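OmpT protein (Vibrio cholerae serotype O1, PDB 6EHD) probably acts as a non-specific outer-membrane porin, a beta barrel through which ions and small solutes diffuse. Local coordinates at residues K246-Y251 against L268-V273; A285-G290 against S313-G318. The protein carries 1 engineered substitution. All coordinates share one frame; numbering follows the deposited sequence.

Contact 1 of 2, residues K246-Y251 against L268-V273. With C8E ((hydroxyethyloxy)tri(ethyloxy)octane), chain E.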
ATOM      1  N   LYS A 246      19.959  -0.470  -9.722  1.00 24.90           N
ATOM      2  CA  LYS A 246      19.325   0.765  -9.232  1.00 26.12           C
ATOM      3  C   LYS A 246      19.527   0.940  -7.762  1.00 25.86           C
ATOM      4  O   LYS A 246      19.315   0.010  -6.955  1.00 26.05           O
ATOM      5  CB  LYS A 246      17.843   0.728  -9.608  1.00 27.08           C
ATOM      6  CG  LYS A 246      17.052   1.945  -9.152  1.00 34.88           C
ATOM      7  CD  LYS A 246      15.685   2.013  -9.842  1.00 37.84           C
ATOM      8  CE  LYS A 246      14.596   1.274  -9.200  1.00 47.18           C
ATOM      9  NZ  LYS A 246      13.414   1.463 -10.144  1.00 56.16           N
ATOM     10  N   LEU A 247      19.999   2.136  -7.368  1.00 22.86           N
ATOM     11  CA  LEU A 247      20.091   2.461  -5.974  1.00 20.72           C
ATOM     12  C   LEU A 247      18.809   3.240  -5.546  1.00 21.40           C
ATOM     13  O   LEU A 247      18.236   4.004  -6.330  1.00 22.55           O
ATOM     14  CB  LEU A 247      21.338   3.377  -5.670  1.00 25.64           C
ATOM     15  CG  LEU A 247      22.734   2.818  -6.073  1.00 31.80           C
ATOM     16  CD1 LEU A 247      23.856   3.709  -5.492  1.00 34.83           C
ATOM     17  CD2 LEU A 247      22.861   1.416  -5.567  1.00 34.03           C
ATOM     18  N   TYR A 248      18.470   3.155  -4.287  1.00 20.93           N
ATOM     19  CA  TYR A 248      17.282   3.921  -3.811  1.00 22.32           C
ATOM     20  C   TYR A 248      17.442   4.311  -2.333  1.00 22.19           C
ATOM     21  O   TYR A 248      18.200   3.716  -1.532  1.00 21.40           O
ATOM     22  CB  TYR A 248      15.996   3.098  -4.022  1.00 22.58           C
ATOM     23  CG  TYR A 248      15.949   1.798  -3.278  1.00 20.81           C
ATOM     24  CD1 TYR A 248      15.489   1.712  -1.980  1.00 21.74           C
ATOM     25  CD2 TYR A 248      16.355   0.607  -3.922  1.00 21.37           C
ATOM     26  CE1 TYR A 248      15.414   0.494  -1.303  1.00 21.65           C
ATOM     27  CE2 TYR A 248      16.300  -0.630  -3.244  1.00 21.03           C
ATOM     28  CZ  TYR A 248      15.856  -0.695  -1.959  1.00 19.01           C
ATOM     29  OH  TYR A 248      15.767  -1.885  -1.241  1.00 21.81           O
ATOM     30  N   ALA A 249      16.744   5.395  -1.934  1.00 21.33           N
ATOM     31  CA  ALA A 249      16.813   5.908  -0.523  1.00 21.49           C
ATOM     32  C   ALA A 249      15.606   6.762  -0.187  1.00 18.52           C
ATOM     33  O   ALA A 249      14.928   7.316  -1.108  1.00 22.08           O
ATOM     34  CB  ALA A 249      18.124   6.733  -0.318  1.00 21.63           C
ATOM     35  N   GLY A 250      15.247   6.838   1.094  1.00 20.87           N
ATOM     36  CA  GLY A 250      14.173   7.779   1.511  1.00 22.98           C
ATOM     37  C   GLY A 250      14.268   8.164   2.955  1.00 23.72           C
ATOM     38  O   GLY A 250      14.934   7.484   3.785  1.00 22.05           O
ATOM     39  N   TYR A 251      13.625   9.300   3.231  1.00 22.03           N
ATOM     40  CA  TYR A 251      13.474   9.886   4.601  1.00 21.95           C
ATOM     41  C   TYR A 251      11.991  10.180   4.840  1.00 19.51           C
ATOM     42  O   TYR A 251      11.322  10.856   4.004  1.00 20.72           O
ATOM     43  CB  TYR A 251      14.269  11.224   4.631  1.00 22.59           C
ATOM     44  CG  TYR A 251      14.023  12.082   5.909  1.00 24.82           C
ATOM     45  CD1 TYR A 251      14.650  11.765   7.124  1.00 30.56           C
ATOM     46  CD2 TYR A 251      13.071  13.089   5.910  1.00 28.71           C
ATOM     47  CE1 TYR A 251      14.383  12.475   8.290  1.00 30.99           C
ATOM     48  CE2 TYR A 251      12.810  13.826   7.069  1.00 32.54           C
ATOM     49  CZ  TYR A 251      13.462  13.513   8.259  1.00 32.81           C
ATOM     50  OH  TYR A 251      13.177  14.278   9.426  1.00 30.87           O
ATOM     51  N   LEU A 268      11.910   7.459   9.831  1.00 24.63           N
ATOM     52  CA  LEU A 268      12.362   6.204   9.165  1.00 23.97           C
ATOM     53  C   LEU A 268      13.223   6.591   8.004  1.00 24.69           C
ATOM     54  O   LEU A 268      12.806   7.398   7.151  1.00 23.90           O
ATOM     55  CB  LEU A 268      11.135   5.301   8.759  1.00 23.85           C
ATOM     56  CG  LEU A 268      11.335   3.904   8.141  1.00 23.09           C
ATOM     57  CD1 LEU A 268      11.968   3.947   6.781  1.00 24.79           C
ATOM     58  CD2 LEU A 268      12.139   2.989   9.041  1.00 26.98           C
ATOM     59  N   VAL A 269      14.470   6.080   7.943  1.00 21.75           N
ATOM     60  CA  VAL A 269      15.351   6.297   6.790  1.00 22.35           C
ATOM     61  C   VAL A 269      15.696   4.901   6.194  1.00 24.33           C
ATOM     62  O   VAL A 269      15.974   3.933   6.944  1.00 23.35           O
ATOM     63  CB  VAL A 269      16.671   7.027   7.201  1.00 26.68           C
ATOM     64  CG1 VAL A 269      17.579   7.177   6.004  1.00 31.79           C
ATOM     65  CG2 VAL A 269      16.358   8.437   7.770  1.00 28.26           C
ATOM     66  N   TYR A 270      15.749   4.790   4.864  1.00 22.36           N
ATOM     67  CA  TYR A 270      16.165   3.537   4.201  1.00 20.66           C
ATOM     68  C   TYR A 270      17.165   3.837   3.113  1.00 21.57           C
ATOM     69  O   TYR A 270      17.135   4.926   2.482  1.00 22.06           O
ATOM     70  CB  TYR A 270      14.951   2.654   3.719  1.00 21.07           C
ATOM     71  CG  TYR A 270      14.046   3.321   2.687  1.00 18.94           C
ATOM     72  CD1 TYR A 270      14.376   3.391   1.313  1.00 18.33           C
ATOM     73  CD2 TYR A 270      12.859   3.976   3.123  1.00 21.29           C
ATOM     74  CE1 TYR A 270      13.522   4.045   0.431  1.00 18.61           C
ATOM     75  CE2 TYR A 270      12.012   4.654   2.246  1.00 20.19           C
ATOM     76  CZ  TYR A 270      12.357   4.705   0.895  1.00 18.11           C
ATOM     77  OH  TYR A 270      11.511   5.393   0.030  1.00 20.32           O
ATOM     78  N   LEU A 271      18.059   2.849   2.835  1.00 20.63           N
ATOM     79  CA  LEU A 271      18.974   2.921   1.698  1.00 22.05           C
ATOM     80  C   LEU A 271      19.112   1.459   1.143  1.00 22.04           C
ATOM     81  O   LEU A 271      19.247   0.539   1.939  1.00 23.83           O
ATOM     82  CB  LEU A 271      20.395   3.301   2.235  1.00 28.44           C
ATOM     83  CG  LEU A 271      21.588   3.379   1.280  1.00 29.19           C
ATOM     84  CD1 LEU A 271      21.416   4.249   0.047  1.00 34.90           C
ATOM     85  CD2 LEU A 271      22.909   3.822   1.957  1.00 35.33           C
ATOM     86  N   GLY A 272      19.014   1.282  -0.156  1.00 22.26           N
ATOM     87  CA  GLY A 272      19.110  -0.094  -0.719  1.00 23.00           C
ATOM     88  C   GLY A 272      19.549  -0.128  -2.132  1.00 22.22           C
ATOM     89  O   GLY A 272      19.835   0.902  -2.800  1.00 22.16           O
ATOM     90  N   VAL A 273      19.689  -1.391  -2.634  1.00 22.04           N
ATOM     91  CA  VAL A 273      20.109  -1.641  -3.947  1.00 23.45           C
ATOM     92  C   VAL A 273      19.278  -2.777  -4.563  1.00 23.44           C
ATOM     93  O   VAL A 273      18.963  -3.735  -3.854  1.00 22.33           O
ATOM     94  CB  VAL A 273      21.624  -2.039  -4.021  1.00 26.82           C
ATOM     95  CG1 VAL A 273      21.965  -3.201  -3.194  1.00 28.63           C
ATOM     96  CG2 VAL A 273      22.076  -2.277  -5.451  1.00 27.83           C
TER
HETATM   97  C1  C8E E 404      10.535  19.175   0.101  1.00 40.78           C
HETATM   98  C2  C8E E 404      11.892  18.565   0.435  1.00 43.25           C
HETATM   99  C3  C8E E 404      12.091  18.575   1.931  1.00 48.58           C
HETATM  100  C4  C8E E 404      13.548  18.363   2.375  1.00 52.06           C
HETATM  101  C5  C8E E 404      13.601  17.401   3.560  1.00 57.14           C
HETATM  102  C6  C8E E 404      13.294  17.909   4.946  1.00 59.11           C
HETATM  103  C7  C8E E 404      11.961  17.425   5.550  1.00 59.48           C
HETATM  104  C8  C8E E 404      11.938  17.661   7.081  1.00 49.04           C
HETATM  105  O9  C8E E 404      10.709  17.907   7.805  1.00 40.35           O
HETATM  106  C10 C8E E 404      10.482  19.093   8.547  1.00 49.34           C
HETATM  107  C11 C8E E 404       9.824  18.766   9.845  1.00 46.71           C
HETATM  108  O12 C8E E 404      10.971  18.498  10.640  1.00 48.56           O
HETATM  109  C13 C8E E 404      10.935  18.423  12.074  1.00 61.37           C
HETATM  110  C14 C8E E 404      12.056  17.524  12.628  1.00 53.60           C
HETATM  111  O15 C8E E 404      13.302  17.649  11.898  1.00 60.43           O
HETATM  112  C16 C8E E 404      14.445  16.987  12.519  1.00 63.49           C
HETATM  113  C17 C8E E 404      15.808  17.169  11.824  1.00 58.32           C
HETATM  114  O18 C8E E 404      15.644  16.957  10.421  1.00 58.36           O
HETATM  115  C19 C8E E 404      16.700  16.598   9.490  1.00 58.03           C
HETATM  116  C20 C8E E 404      16.356  17.184   8.108  1.00 61.29           C
HETATM  117  O21 C8E E 404      16.126  16.213   7.096  1.00 70.34           O
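Y248 lays its ring over the backbone of G272, and Y270 does the same over G250, each ring reaching across to the opposite strand of the antiparallel hairpin. In Y248, CG sits between the backbone N and the carbonyl carbon (chi1 61°), and the ring lies over G272. Beyond CB, CG lies near G272 O, CD2 passes by G272 C, and CE2 comes within 3.5 Å of G272 C. CZ stands 3.5 Å from G272 CA, whose CH-pi contact runs 3.8 Å to the ring centroid. On the other flank CD1 meets Y270 CD1 edge-on at 3.9 Å, the two side chains crossing at about a right angle. The tip, OH, bonds to E286. In the matching CH-pi contact G250 CA lies 3.9 Å from the centroid of the Y270 ring. Y248 and G272 exchange two backbone hydrogen bonds, as do G250 and Y270. L247, A249, Y251, V269, L271 and V273 occupy the other face, where L247 CD2 touches V273 CG2 (3.8 Å) and the Y251 ring has detergent atom O21 over one face. Strand 227-242 borders 245-258, strand 281-291 borders 263-276, and Y270 OH accepts the backbone N-H of Y99 from a loop.

Contact 2 of 2, residues A285-G290 against S313-G318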
ATOM      1  N   ALA A 285      18.787  -5.679  -1.516  1.00 21.13           N
ATOM      2  CA  ALA A 285      19.247  -5.615  -0.154  1.00 22.40           C
ATOM      3  C   ALA A 285      19.014  -4.175   0.383  1.00 21.70           C
ATOM      4  O   ALA A 285      19.283  -3.201  -0.375  1.00 23.27           O
ATOM      5  CB  ALA A 285      20.758  -5.910  -0.114  1.00 26.11           C
ATOM      6  N   GLU A 286      18.589  -4.100   1.636  1.00 21.33           N
ATOM      7  CA  GLU A 286      18.206  -2.827   2.200  1.00 23.00           C
ATOM      8  C   GLU A 286      18.579  -2.682   3.659  1.00 22.80           C
ATOM      9  O   GLU A 286      18.445  -3.607   4.465  1.00 24.17           O
ATOM     10  CB  GLU A 286      16.607  -2.729   2.050  1.00 21.95           C
ATOM     11  CG  GLU A 286      15.991  -1.369   2.383  1.00 22.49           C
ATOM     12  CD  GLU A 286      14.453  -1.399   2.020  1.00 22.01           C
ATOM     13  OE1 GLU A 286      14.194  -1.696   0.795  1.00 22.18           O
ATOM     14  OE2 GLU A 286      13.627  -1.139   2.918  1.00 25.43           O
ATOM     15  N   TYR A 287      18.939  -1.445   4.022  1.00 25.06           N
ATOM     16  CA  TYR A 287      19.091  -1.047   5.450  1.00 23.23           C
ATOM     17  C   TYR A 287      17.991  -0.031   5.812  1.00 25.58           C
ATOM     18  O   TYR A 287      17.725   0.914   5.030  1.00 24.19           O
ATOM     19  CB  TYR A 287      20.445  -0.353   5.564  1.00 24.20           C
ATOM     20  CG  TYR A 287      20.666   0.404   6.877  1.00 25.16           C
ATOM     21  CD1 TYR A 287      20.618  -0.256   8.106  1.00 27.58           C
ATOM     22  CD2 TYR A 287      20.799   1.816   6.900  1.00 30.94           C
ATOM     23  CE1 TYR A 287      20.811   0.459   9.337  1.00 30.90           C
ATOM     24  CE2 TYR A 287      20.940   2.528   8.117  1.00 30.66           C
ATOM     25  CZ  TYR A 287      20.975   1.835   9.330  1.00 30.53           C
ATOM     26  OH  TYR A 287      21.183   2.553  10.539  1.00 32.94           O
ATOM     27  N   GLY A 288      17.398  -0.234   6.973  1.00 23.79           N
ATOM     28  CA  GLY A 288      16.399   0.649   7.572  1.00 28.55           C
ATOM     29  C   GLY A 288      16.767   1.111   9.014  1.00 28.26           C
ATOM     30  O   GLY A 288      17.037   0.273   9.858  1.00 28.16           O
ATOM     31  N   TYR A 289      16.725   2.443   9.251  1.00 24.40           N
ATOM     32  CA  TYR A 289      16.943   3.047  10.601  1.00 27.09           C
ATOM     33  C   TYR A 289      15.626   3.674  11.059  1.00 30.17           C
ATOM     34  O   TYR A 289      15.042   4.533  10.300  1.00 26.95           O
ATOM     35  CB  TYR A 289      18.035   4.106  10.495  1.00 30.67           C
ATOM     36  CG  TYR A 289      18.118   4.884  11.819  1.00 30.78           C
ATOM     37  CD1 TYR A 289      18.840   4.374  12.913  1.00 37.97           C
ATOM     38  CD2 TYR A 289      17.423   6.066  11.986  1.00 34.17           C
ATOM     39  CE1 TYR A 289      18.899   5.087  14.123  1.00 39.62           C
ATOM     40  CE2 TYR A 289      17.494   6.803  13.211  1.00 39.08           C
ATOM     41  CZ  TYR A 289      18.243   6.298  14.249  1.00 41.49           C
ATOM     42  OH  TYR A 289      18.299   6.981  15.465  1.00 43.57           O
ATOM     43  N   GLY A 290      15.060   3.217  12.194  1.00 26.72           N
ATOM     44  CA  GLY A 290      13.824   3.763  12.745  1.00 27.76           C
ATOM     45  C   GLY A 290      14.031   4.390  14.153  1.00 33.34           C
ATOM     46  O   GLY A 290      14.822   3.856  14.933  1.00 29.67           O
ATOM     47  N   SER A 313      16.128   4.030  18.205  1.00 35.21           N
ATOM     48  CA  SER A 313      17.357   3.925  17.391  1.00 35.74           C
ATOM     49  C   SER A 313      17.593   2.516  16.835  1.00 35.44           C
ATOM     50  O   SER A 313      18.672   1.948  17.008  1.00 34.81           O
ATOM     51  CB  SER A 313      18.620   4.394  18.162  1.00 45.70           C
ATOM     52  OG  SER A 313      18.639   5.793  18.119  1.00 55.87           O
ATOM     53  N   ALA A 314      16.580   1.959  16.169  1.00 31.38           N
ATOM     54  CA  ALA A 314      16.640   0.546  15.679  1.00 31.17           C
ATOM     55  C   ALA A 314      17.338   0.435  14.283  1.00 34.68           C
ATOM     56  O   ALA A 314      16.916   1.192  13.339  1.00 28.91           O
ATOM     57  CB  ALA A 314      15.263  -0.018  15.637  1.00 36.88           C
ATOM     58  N   ASN A 315      18.304  -0.508  14.141  1.00 27.21           N
ATOM     59  CA  ASN A 315      19.048  -0.821  12.895  1.00 30.43           C
ATOM     60  C   ASN A 315      18.449  -2.111  12.346  1.00 32.61           C
ATOM     61  O   ASN A 315      18.175  -3.079  13.128  1.00 31.79           O
ATOM     62  CB  ASN A 315      20.519  -0.979  13.145  1.00 33.07           C
ATOM     63  CG  ASN A 315      21.158   0.289  13.600  1.00 35.31           C
ATOM     64  OD1 ASN A 315      21.196   1.299  12.890  1.00 34.38           O
ATOM     65  ND2 ASN A 315      21.692   0.255  14.843  1.00 44.51           N
ATOM     66  N   ASN A 316      18.068  -2.076  11.063  1.00 25.54           N
ATOM     67  CA  ASN A 316      17.296  -3.218  10.441  1.00 26.25           C
ATOM     68  C   ASN A 316      17.850  -3.511   9.080  1.00 25.84           C
ATOM     69  O   ASN A 316      18.305  -2.585   8.368  1.00 24.90           O
ATOM     70  CB  ASN A 316      15.779  -2.864  10.312  1.00 28.73           C
ATOM     71  CG  ASN A 316      15.144  -2.420  11.632  1.00 36.45           C
ATOM     72  OD1 ASN A 316      14.801  -3.241  12.483  1.00 36.25           O
ATOM     73  ND2 ASN A 316      15.044  -1.062  11.833  1.00 34.50           N
ATOM     74  N   PHE A 317      17.845  -4.803   8.655  1.00 25.20           N
ATOM     75  CA  PHE A 317      18.311  -5.169   7.332  1.00 25.69           C
ATOM     76  C   PHE A 317      17.371  -6.244   6.727  1.00 25.55           C
ATOM     77  O   PHE A 317      16.795  -7.077   7.436  1.00 26.33           O
ATOM     78  CB  PHE A 317      19.733  -5.783   7.338  1.00 29.26           C
ATOM     79  CG  PHE A 317      20.733  -4.936   8.019  1.00 36.64           C
ATOM     80  CD1 PHE A 317      20.826  -4.930   9.443  1.00 39.05           C
ATOM     81  CD2 PHE A 317      21.562  -4.134   7.273  1.00 39.67           C
ATOM     82  CE1 PHE A 317      21.728  -4.101  10.090  1.00 38.36           C
ATOM     83  CE2 PHE A 317      22.516  -3.330   7.933  1.00 43.78           C
ATOM     84  CZ  PHE A 317      22.560  -3.310   9.324  1.00 35.35           C
ATOM     85  N   GLY A 318      17.234  -6.174   5.406  1.00 23.49           N
ATOM     86  CA  GLY A 318      16.501  -7.181   4.612  1.00 24.28           C
ATOM     87  C   GLY A 318      17.179  -7.549   3.359  1.00 24.28           C
ATOM     88  O   GLY A 318      17.832  -6.717   2.738  1.00 25.16           O
TER
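Y287 and Y289 reach across to N315 and S313 where strands 285-290 and 314-318 run antiparallel in the wall of the porin beta barrel, joining the last strand, 314-324, to its wall neighbour 281-291. Backbone hydrogen bonds pair E286 with G318, G288 with N316 and G290 with A314. The bond from N316 N to G288 O is weak (128° at the hydrogen), but the same oxygen takes a second donor, N316 ND2 at 3.1 Å, which lies well above the carbonyl plane. N316 CG is anti to the carbonyl carbon, beside the backbone N (chi1 -54°), and OD1 bonds to E25 N. Apolar contact is supplied by Y287 and F317, whose rings meet obliquely with planes at 41°: Y287 CD1 lies over one face of F317, 3.6 Å from CE2. The hydroxyl bonds of Y287 and Y289 lie on the same face of the sheet as F317, while E286, on the other face, sends its carboxylate to Y248 and to loop N-H groups of Y101 and F103. Y289 OH and S313 OG are hydrogen-bonded at 2.9 Å. Y287 OH donates to N315 OD1 at 2.7 Å, in the plane of the amide carbonyl and at the edge of the tyrosine ring.

From the N terminus, the chain first runs through most of the barrel wall before reaching 246-251. Contact 1 then closes a short hairpin when strand 263-276 returns beside 245-258. The chain turns again into strand 281-291, and contact 2 closes a longer excursion, which includes strands 293-299, 304-307 and 309-311, when 314-324 comes back alongside. The two closures follow in series, neither nesting nor crossing. Because 263-276 and 281-291 are themselves neighbours, the contacts join four consecutive wall strands, with V269 O and Y289 N 2.8 Å apart at the shared seam. A probable hydrogen bond, Y248 OH to E286 OE1, ties them across the intervening strand. Beyond contact 2, strand 314-324 pairs with 9-24, closing the barrel.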